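Long-range contacts in CCMAN5 (Cellulosimicrobium cellulans, PDB 2XSG), which acts as a family 92 glycoside hydrolase, an alpha-mannosidase that enables mannose-6-phosphate modification of recombinant human lysosomal enzymes made in yeast: residues A37-R42 against V138-R143; G145-A150 against L250-S255; P110-V115 against R281-W286. One frame throughout, in Å; residues are numbered along the deposited sequence.

Contact 1. Residues A37-R42 against V138-R143; sequences AKVNPR and VAAATR
In the N-terminal beta domain of this family 92 enzyme, the chain leading into strand 40-44 passes alongside the end of strand 133-140 and the turn that carries it into strand 144-150. Near the turn the link is polar: Ala37 N donates to Thr142 O at 3.2 Å. The bond is nearly straight (168° at the hydrogen), though the donor sits above the carbonyl plane, 27° out of it. A water donates to Ala37 O at 2.7 Å and to Ala141 O, but more acceptors surround it than it has protons, so these bonds need not all be made at once. The Ala37 methyl rests on the turn backbone, with CB 3.6 Å from Arg143 C. Arg143 itself turns away, its NE bonded to Thr326 O and its NH2 in a salt bridge with Glu269.

Further along, Val39 is the apolar centre. With chi1 at -162° its CG1 is anti to the backbone N and reaches Val138, which it crosses obliquely, while CG2 faces Ala140. Phe62 of strand 58-63 touches both valines. An alanine in place of Val39 would probably loosen the packing between the two segments, since both methyls that meet the strand would be gone. Those methyls divide the work: Val39 CG1 lies 3.8 Å from Val138 CB, and Val39 CG2 lies 4.2 Å from Ala140 CB.

Contact 2. Residues G145-A150 against L250-S255; sequences GVHRYA and LQVTLS
Strands 145-150 and 250-255 run antiparallel, their axes 4.8 Å apart at the closest and their directions 165° from each other, with two hydrogen-bonded pairs, Gly145 with Val252 and His147 with Leu250, either side of the non-hydrogen-bonded pair Val146 with Gln251. Gly145 N gives to Val252 O at 2.7 Å, and Val252 N returns the bond to Gly145 O at 2.8 Å. In the other pair, His147 N to Leu250 O is the shorter bond at 2.8 Å; Leu250 N to His147 O stretches to 3.1 Å, with its donor above the carbonyl plane.

His147 and Leu250 project side by side from one face of the sheet. With chi1 at -57° the imidazole CG is anti to the carbonyl carbon, and Leu250 CD2 lies over one ring face, 4.2 Å above the plane and offset toward the rim. His147 ND1 is bonded to Tyr149 OH at 2.7 Å, while His147 NE2 has His64 NE2 as its partner, so both ring nitrogens are engaged and the ring's rotation is fixed. On the other face of the sheet Val146 CG1 packs against Gln251 CG at 3.9 Å.

Strand 144-150 is thus sandwiched within the sheet between 133-140 and 248-255, and the latter pairs onward with 198-208. Helix 275-290 covers the Val146 and Gln251 face through Phe275 and Ile278, joined at Gln251 by helix 259-270.

Contact 3. Residues P110-V115 against R281-W286; sequences PGFYSV and RTRAEW
One face of the Trp286 indole takes Pro110: CB of Pro110 sits 3.7 Å from the centroid of the five-membered ring, 29° off its normal, a CH-pi contact. Pro110 CB comes within 3.4 Å of Trp286 CD1. Trp286 NE1 bonds to Gln31 O, and Tyr316 also meets the ring system, which holds the indole under the proline. The second flat pair is looser. Arg283, extended from CG to NE, runs beside Phe112, whose CE1 lies at the guanidinium edge, 3.9 Å from Arg283 NH1, with the two planes 43° apart. The charge is met by Asp8, in a salt bridge to NH2.

Between these pairs Gly111 fits against the helix, its CA 3.7 Å from Thr282 CG2. Its positive phi (101°) calls for glycine, since a beta carbon would press on Pro110 O and run into that methyl. Thr282 OG1, on the other branch, bonds to Ala140 O.

No hydrogen bond crosses between 110-115 and 281-286, so the turn entering strand 112-121 meets helix 275-290 through largely apolar packing: the proline on the indole face and the glycine backbone close to Thr282, with Phe112 beside Arg283. The polar tips of Thr282, Arg283 and Trp286 find their partners in other parts of the chain.

In the fold
All three contacts reach one antiparallel sheet, in which strands 112-121, 133-140, 144-150 and 248-255 are successive neighbours. Contacts 1 and 2, with centres about 8 Å apart, are tied by probable hydrogen bonds from Val146 N to Ala139 O (2.8 Å) and from Leu254 N to Arg143 O (2.9 Å). Contacts 1 and 3 lie about 9 Å apart between centres and join through Val138 N and Tyr113 O (2.8 Å). Contacts 2 and 3 do not touch, their nearest atoms being about 7 Å apart. None of the segments supplies a calcium ligand; that site is built from Asn588, Glu589 and Asp662.

Contact 1. Residues A37-R42 against V138-R143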
loop_
_atom_site.group_PDB
_atom_site.type_symbol
_atom_site.label_atom_id
_atom_site.label_comp_id
_atom_site.label_asym_id
_atom_site.label_seq_id
_atom_site.Cartn_x
_atom_site.Cartn_y
_atom_site.Cartn_z
ATOM N N ALA A 37 0.049 1.366 -15.155
ATOM C CA ALA A 37 -1.128 0.753 -15.769
ATOM C C ALA A 37 -1.664 -0.359 -14.901
ATOM O O ALA A 37 -0.935 -1.286 -14.529
ATOM C CB ALA A 37 -0.797 0.232 -17.143
ATOM N N LYS A 38 -2.947 -0.250 -14.565
ATOM C CA LYS A 38 -3.612 -1.193 -13.671
ATOM C C LYS A 38 -4.940 -1.490 -14.322
ATOM O O LYS A 38 -5.872 -0.685 -14.216
ATOM C CB LYS A 38 -3.827 -0.575 -12.278
ATOM C CG LYS A 38 -2.521 -0.344 -11.482
ATOM C CD LYS A 38 -2.793 0.280 -10.116
ATOM C CE LYS A 38 -2.051 -0.455 -9.016
ATOM N NZ LYS A 38 -0.617 -0.179 -8.960
ATOM N N VAL A 39 -5.018 -2.631 -15.014
ATOM C CA VAL A 39 -6.157 -2.909 -15.882
ATOM C C VAL A 39 -7.149 -3.721 -15.050
ATOM O O VAL A 39 -7.040 -4.951 -14.944
ATOM C CB VAL A 39 -5.753 -3.643 -17.163
ATOM C CG1 VAL A 39 -6.849 -3.525 -18.210
ATOM C CG2 VAL A 39 -4.436 -3.102 -17.710
ATOM N N ASN A 40 -8.082 -2.999 -14.438
ATOM C CA ASN A 40 -8.988 -3.559 -13.428
ATOM C C ASN A 40 -10.379 -3.736 -13.988
ATOM O O ASN A 40 -10.974 -2.757 -14.459
ATOM C CB ASN A 40 -9.066 -2.639 -12.207
ATOM C CG ASN A 40 -9.576 -3.352 -10.953
ATOM O OD1 ASN A 40 -10.345 -2.779 -10.177
ATOM N ND2 ASN A 40 -9.164 -4.606 -10.760
ATOM N N PRO A 41 -10.916 -4.976 -13.924
ATOM C CA PRO A 41 -12.319 -5.146 -14.248
ATOM C C PRO A 41 -13.152 -4.271 -13.318
ATOM O O PRO A 41 -12.725 -4.026 -12.193
ATOM C CB PRO A 41 -12.572 -6.638 -13.929
ATOM C CG PRO A 41 -11.452 -7.026 -12.966
ATOM C CD PRO A 41 -10.294 -6.241 -13.482
ATOM N N ARG A 42 -14.312 -3.800 -13.781
ATOM C CA ARG A 42 -15.223 -3.018 -12.948
ATOM C C ARG A 42 -16.539 -3.730 -12.714
ATOM O O ARG A 42 -17.300 -3.943 -13.652
ATOM C CB ARG A 42 -15.511 -1.658 -13.593
ATOM C CG ARG A 42 -16.131 -0.629 -12.637
ATOM C CD ARG A 42 -15.962 0.787 -13.225
ATOM N NE ARG A 42 -16.194 1.863 -12.251
ATOM C CZ ARG A 42 -15.310 2.272 -11.337
ATOM N NH1 ARG A 42 -14.135 1.667 -11.226
ATOM N NH2 ARG A 42 -15.620 3.271 -10.506
ATOM N N VAL A 138 -7.159 -9.346 -20.615
ATOM C CA VAL A 138 -6.249 -8.204 -20.501
ATOM C C VAL A 138 -4.905 -8.641 -19.888
ATOM O O VAL A 138 -4.838 -9.631 -19.137
ATOM C CB VAL A 138 -6.873 -7.025 -19.692
ATOM C CG1 VAL A 138 -8.131 -6.505 -20.394
ATOM C CG2 VAL A 138 -7.238 -7.445 -18.245
ATOM N N ALA A 139 -3.838 -7.920 -20.248
ATOM C CA ALA A 139 -2.544 -8.032 -19.589
ATOM C C ALA A 139 -1.936 -6.635 -19.447
ATOM O O ALA A 139 -2.414 -5.688 -20.080
ATOM C CB ALA A 139 -1.616 -8.933 -20.386
ATOM N N ALA A 140 -0.876 -6.517 -18.651
ATOM C CA ALA A 140 -0.225 -5.220 -18.425
ATOM C C ALA A 140 1.284 -5.267 -18.526
ATOM O O ALA A 140 1.899 -6.255 -18.131
ATOM C CB ALA A 140 -0.616 -4.658 -17.048
ATOM N N ALA A 141 1.865 -4.184 -19.046
ATOM C CA ALA A 141 3.267 -3.862 -18.830
ATOM C C ALA A 141 3.285 -2.657 -17.904
ATOM O O ALA A 141 2.215 -2.190 -17.511
ATOM C CB ALA A 141 3.963 -3.545 -20.150
ATOM N N THR A 142 4.482 -2.157 -17.565
ATOM C CA THR A 142 4.665 -1.036 -16.631
ATOM C C THR A 142 3.700 0.114 -16.916
ATOM O O THR A 142 2.998 0.597 -16.004
ATOM C CB THR A 142 6.142 -0.503 -16.658
ATOM O OG1 THR A 142 7.048 -1.580 -16.399
ATOM C CG2 THR A 142 6.379 0.596 -15.626
ATOM N N ARG A 143 3.658 0.544 -18.180
ATOM C CA ARG A 143 2.899 1.741 -18.554
ATOM C C ARG A 143 1.676 1.422 -19.410
ATOM O O ARG A 143 0.925 2.332 -19.759
ATOM C CB ARG A 143 3.804 2.745 -19.295
ATOM C CG ARG A 143 5.023 3.200 -18.496
ATOM C CD ARG A 143 6.099 3.904 -19.346
ATOM N NE ARG A 143 7.281 4.140 -18.515
ATOM C CZ ARG A 143 8.222 3.252 -18.233
ATOM N NH1 ARG A 143 9.225 3.601 -17.434
ATOM N NH2 ARG A 143 8.185 2.021 -18.752
HETATM O O HOH W 1 1.590 -2.223 -14.711
#

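Contact 2. Residues G145-A150 against L250-S255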
loop_
_atom_site.group_PDB
_atom_site.type_symbol
_atom_site.label_atom_id
_atom_site.label_comp_id
_atom_site.label_asym_id
_atom_site.label_seq_id
_atom_site.Cartn_x
_atom_site.Cartn_y
_atom_site.Cartn_z
ATOM N N GLY A 145 -1.704 -1.182 -20.876
ATOM C CA GLY A 145 -2.697 -2.224 -20.741
ATOM C C GLY A 145 -3.071 -2.732 -22.112
ATOM O O GLY A 145 -3.366 -1.935 -23.013
ATOM N N VAL A 146 -3.053 -4.052 -22.282
ATOM C CA VAL A 146 -3.438 -4.643 -23.561
ATOM C C VAL A 146 -4.661 -5.489 -23.379
ATOM O O VAL A 146 -4.822 -6.132 -22.327
ATOM C CB VAL A 146 -2.297 -5.441 -24.273
ATOM C CG1 VAL A 146 -1.170 -4.507 -24.597
ATOM C CG2 VAL A 146 -1.803 -6.638 -23.426
ATOM N N HIS A 147 -5.509 -5.456 -24.408
ATOM C CA HIS A 147 -6.803 -6.135 -24.449
ATOM C C HIS A 147 -6.881 -7.068 -25.664
ATOM O O HIS A 147 -6.457 -6.696 -26.782
ATOM C CB HIS A 147 -7.930 -5.120 -24.611
ATOM C CG HIS A 147 -7.978 -4.069 -23.547
ATOM N ND1 HIS A 147 -9.096 -3.855 -22.767
ATOM C CD2 HIS A 147 -7.065 -3.146 -23.159
ATOM C CE1 HIS A 147 -8.861 -2.867 -21.923
ATOM N NE2 HIS A 147 -7.638 -2.417 -22.140
ATOM N N ARG A 148 -7.426 -8.263 -25.436
ATOM C CA ARG A 148 -7.870 -9.158 -26.518
ATOM C C ARG A 148 -9.294 -9.661 -26.252
ATOM O O ARG A 148 -9.550 -10.300 -25.215
ATOM C CB ARG A 148 -6.916 -10.352 -26.679
ATOM C CG ARG A 148 -7.262 -11.252 -27.859
ATOM C CD ARG A 148 -6.181 -12.276 -28.098
ATOM N NE ARG A 148 -5.917 -13.093 -26.906
ATOM C CZ ARG A 148 -4.801 -13.788 -26.732
ATOM N NH1 ARG A 148 -3.847 -13.743 -27.665
ATOM N NH2 ARG A 148 -4.624 -14.515 -25.631
ATOM N N TYR A 149 -10.204 -9.377 -27.188
ATOM C CA TYR A 149 -11.623 -9.738 -27.071
ATOM C C TYR A 149 -12.065 -10.678 -28.177
ATOM O O TYR A 149 -11.691 -10.498 -29.345
ATOM C CB TYR A 149 -12.509 -8.480 -27.131
ATOM C CG TYR A 149 -12.283 -7.535 -25.992
ATOM C CD1 TYR A 149 -11.516 -6.389 -26.164
ATOM C CD2 TYR A 149 -12.834 -7.785 -24.733
ATOM C CE1 TYR A 149 -11.299 -5.510 -25.112
ATOM C CE2 TYR A 149 -12.614 -6.916 -23.675
ATOM C CZ TYR A 149 -11.838 -5.785 -23.867
ATOM O OH TYR A 149 -11.612 -4.916 -22.830
ATOM N N ALA A 150 -12.860 -11.680 -27.820
ATOM C CA ALA A 150 -13.530 -12.528 -28.816
ATOM C C ALA A 150 -15.035 -12.374 -28.721
ATOM O O ALA A 150 -15.626 -12.766 -27.723
ATOM C CB ALA A 150 -13.129 -14.014 -28.633
ATOM N N LEU A 250 -6.625 -4.079 -28.430
ATOM C CA LEU A 250 -6.490 -2.693 -28.043
ATOM C C LEU A 250 -5.265 -2.572 -27.161
ATOM O O LEU A 250 -4.994 -3.456 -26.346
ATOM C CB LEU A 250 -7.726 -2.220 -27.271
ATOM C CG LEU A 250 -7.806 -0.708 -27.058
ATOM C CD1 LEU A 250 -8.322 -0.073 -28.324
ATOM C CD2 LEU A 250 -8.694 -0.343 -25.876
ATOM N N GLN A 251 -4.529 -1.472 -27.327
ATOM C CA GLN A 251 -3.325 -1.229 -26.544
ATOM C C GLN A 251 -3.385 0.185 -26.001
ATOM O O GLN A 251 -3.519 1.140 -26.759
ATOM C CB GLN A 251 -2.063 -1.446 -27.400
ATOM C CG GLN A 251 -1.930 -2.858 -28.011
ATOM C CD GLN A 251 -0.576 -3.101 -28.642
ATOM O OE1 GLN A 251 -0.069 -4.232 -28.659
ATOM N NE2 GLN A 251 0.029 -2.042 -29.154
ATOM N N VAL A 252 -3.309 0.311 -24.677
ATOM C CA VAL A 252 -3.452 1.606 -24.010
ATOM C C VAL A 252 -2.182 1.889 -23.213
ATOM O O VAL A 252 -1.782 1.069 -22.386
ATOM C CB VAL A 252 -4.647 1.596 -23.020
ATOM C CG1 VAL A 252 -4.819 2.960 -22.353
ATOM C CG2 VAL A 252 -5.952 1.144 -23.709
ATOM N N THR A 253 -1.561 3.043 -23.439
ATOM C CA THR A 253 -0.365 3.401 -22.670
ATOM C C THR A 253 -0.557 4.763 -21.995
ATOM O O THR A 253 -1.152 5.669 -22.599
ATOM C CB THR A 253 0.904 3.366 -23.554
ATOM O OG1 THR A 253 1.053 2.051 -24.098
ATOM C CG2 THR A 253 2.158 3.704 -22.763
ATOM N N LEU A 254 -0.071 4.867 -20.751
ATOM C CA LEU A 254 -0.199 6.060 -19.901
ATOM C C LEU A 254 1.133 6.772 -19.686
ATOM O O LEU A 254 2.177 6.148 -19.552
ATOM C CB LEU A 254 -0.773 5.679 -18.513
ATOM C CG LEU A 254 -2.089 4.903 -18.484
ATOM C CD1 LEU A 254 -2.402 4.230 -17.130
ATOM C CD2 LEU A 254 -3.227 5.846 -18.889
ATOM N N SER A 255 1.088 8.093 -19.604
ATOM C CA SER A 255 2.290 8.879 -19.321
ATOM C C SER A 255 1.898 10.106 -18.533
ATOM O O SER A 255 0.931 10.774 -18.887
ATOM C CB SER A 255 2.989 9.308 -20.619
ATOM O OG SER A 255 4.096 10.177 -20.368
#

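Contact 3. Residues P110-V115 against R281-W286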
loop_
_atom_site.group_PDB
_atom_site.type_symbol
_atom_site.label_atom_id
_atom_site.label_comp_id
_atom_site.label_asym_id
_atom_site.label_seq_id
_atom_site.Cartn_x
_atom_site.Cartn_y
_atom_site.Cartn_z
ATOM N N PRO A 110 -0.387 -12.785 -11.803
ATOM C CA PRO A 110 0.530 -11.667 -12.031
ATOM C C PRO A 110 0.709 -11.261 -13.502
ATOM O O PRO A 110 1.294 -11.998 -14.282
ATOM C CB PRO A 110 1.843 -12.169 -11.396
ATOM C CG PRO A 110 1.378 -12.974 -10.246
ATOM C CD PRO A 110 0.165 -13.729 -10.809
ATOM N N GLY A 111 0.175 -10.091 -13.851
ATOM C CA GLY A 111 0.296 -9.532 -15.195
ATOM C C GLY A 111 -0.913 -9.688 -16.100
ATOM O O GLY A 111 -0.922 -9.164 -17.223
ATOM N N PHE A 112 -1.930 -10.413 -15.640
ATOM C CA PHE A 112 -3.063 -10.751 -16.510
ATOM C C PHE A 112 -4.384 -10.872 -15.785
ATOM O O PHE A 112 -4.423 -11.183 -14.609
ATOM C CB PHE A 112 -2.767 -12.008 -17.365
ATOM C CG PHE A 112 -2.994 -13.329 -16.657
ATOM C CD1 PHE A 112 -2.037 -13.839 -15.785
ATOM C CD2 PHE A 112 -4.135 -14.076 -16.908
ATOM C CE1 PHE A 112 -2.219 -15.063 -15.143
ATOM C CE2 PHE A 112 -4.345 -15.306 -16.271
ATOM C CZ PHE A 112 -3.378 -15.797 -15.371
ATOM N N TYR A 113 -5.472 -10.631 -16.511
ATOM C CA TYR A 113 -6.804 -10.980 -16.029
ATOM C C TYR A 113 -7.703 -11.407 -17.206
ATOM O O TYR A 113 -7.653 -10.804 -18.279
ATOM C CB TYR A 113 -7.413 -9.809 -15.253
ATOM C CG TYR A 113 -8.866 -10.003 -14.891
ATOM C CD1 TYR A 113 -9.875 -9.730 -15.825
ATOM C CD2 TYR A 113 -9.235 -10.431 -13.629
ATOM C CE1 TYR A 113 -11.204 -9.892 -15.512
ATOM C CE2 TYR A 113 -10.572 -10.598 -13.297
ATOM C CZ TYR A 113 -11.552 -10.325 -14.248
ATOM O OH TYR A 113 -12.878 -10.507 -13.946
ATOM N N SER A 114 -8.502 -12.454 -17.010
ATOM C CA SER A 114 -9.386 -12.940 -18.079
ATOM C C SER A 114 -10.757 -13.321 -17.510
ATOM O O SER A 114 -10.854 -13.809 -16.368
ATOM C CB SER A 114 -8.741 -14.113 -18.843
ATOM O OG SER A 114 -7.351 -13.881 -19.119
ATOM N N VAL A 115 -11.813 -13.066 -18.295
ATOM C CA VAL A 115 -13.200 -13.327 -17.881
ATOM C C VAL A 115 -14.103 -13.506 -19.108
ATOM O O VAL A 115 -13.905 -12.862 -20.163
ATOM C CB VAL A 115 -13.763 -12.193 -16.972
ATOM C CG1 VAL A 115 -13.901 -10.850 -17.737
ATOM C CG2 VAL A 115 -15.115 -12.595 -16.337
ATOM N N ARG A 281 5.862 -11.929 -20.889
ATOM C CA ARG A 281 6.999 -11.144 -20.388
ATOM C C ARG A 281 6.729 -10.521 -19.018
ATOM O O ARG A 281 7.625 -10.438 -18.169
ATOM C CB ARG A 281 7.418 -10.083 -21.392
ATOM C CG ARG A 281 8.598 -9.248 -20.939
ATOM C CD ARG A 281 8.846 -8.091 -21.890
ATOM N NE ARG A 281 7.718 -7.160 -21.911
ATOM C CZ ARG A 281 7.612 -6.113 -22.729
ATOM N NH1 ARG A 281 8.564 -5.850 -23.616
ATOM N NH2 ARG A 281 6.539 -5.328 -22.662
ATOM N N THR A 282 5.492 -10.095 -18.786
ATOM C CA THR A 282 5.164 -9.542 -17.477
ATOM C C THR A 282 5.133 -10.646 -16.424
ATOM O O THR A 282 5.535 -10.408 -15.283
ATOM C CB THR A 282 3.873 -8.744 -17.492
ATOM O OG1 THR A 282 4.015 -7.663 -18.422
ATOM C CG2 THR A 282 3.592 -8.180 -16.120
ATOM N N ARG A 283 4.682 -11.847 -16.802
ATOM C CA ARG A 283 4.714 -12.987 -15.864
ATOM C C ARG A 283 6.145 -13.286 -15.429
ATOM O O ARG A 283 6.386 -13.512 -14.242
ATOM C CB ARG A 283 4.033 -14.250 -16.415
ATOM C CG ARG A 283 3.969 -15.402 -15.381
ATOM C CD ARG A 283 3.575 -16.752 -16.007
ATOM N NE ARG A 283 3.260 -17.752 -14.981
ATOM C CZ ARG A 283 2.063 -17.910 -14.408
ATOM N NH1 ARG A 283 1.037 -17.137 -14.748
ATOM N NH2 ARG A 283 1.887 -18.844 -13.483
ATOM N N ALA A 284 7.086 -13.259 -16.383
ATOM C CA ALA A 284 8.502 -13.489 -16.088
ATOM C C ALA A 284 9.083 -12.387 -15.216
ATOM O O ALA A 284 9.829 -12.657 -14.275
ATOM C CB ALA A 284 9.331 -13.646 -17.384
ATOM N N GLU A 285 8.755 -11.144 -15.533
ATOM C CA GLU A 285 9.133 -10.036 -14.666
ATOM C C GLU A 285 8.626 -10.253 -13.217
ATOM O O GLU A 285 9.366 -9.996 -12.253
ATOM C CB GLU A 285 8.661 -8.700 -15.264
ATOM C CG GLU A 285 9.068 -7.478 -14.456
ATOM C CD GLU A 285 8.559 -6.168 -15.057
ATOM O OE1 GLU A 285 8.029 -6.193 -16.204
ATOM O OE2 GLU A 285 8.695 -5.119 -14.369
ATOM N N TRP A 286 7.395 -10.753 -13.058
ATOM C CA TRP A 286 6.877 -11.028 -11.708
ATOM C C TRP A 286 7.657 -12.142 -11.030
ATOM O O TRP A 286 7.967 -12.055 -9.841
ATOM C CB TRP A 286 5.380 -11.344 -11.710
ATOM C CG TRP A 286 4.538 -10.111 -11.539
ATOM C CD1 TRP A 286 3.691 -9.559 -12.461
ATOM C CD2 TRP A 286 4.470 -9.267 -10.376
ATOM N NE1 TRP A 286 3.084 -8.433 -11.940
ATOM C CE2 TRP A 286 3.555 -8.223 -10.668
ATOM C CE3 TRP A 286 5.111 -9.276 -9.126
ATOM C CZ2 TRP A 286 3.258 -7.210 -9.752
ATOM C CZ3 TRP A 286 4.812 -8.261 -8.205
ATOM C CH2 TRP A 286 3.892 -7.247 -8.525
#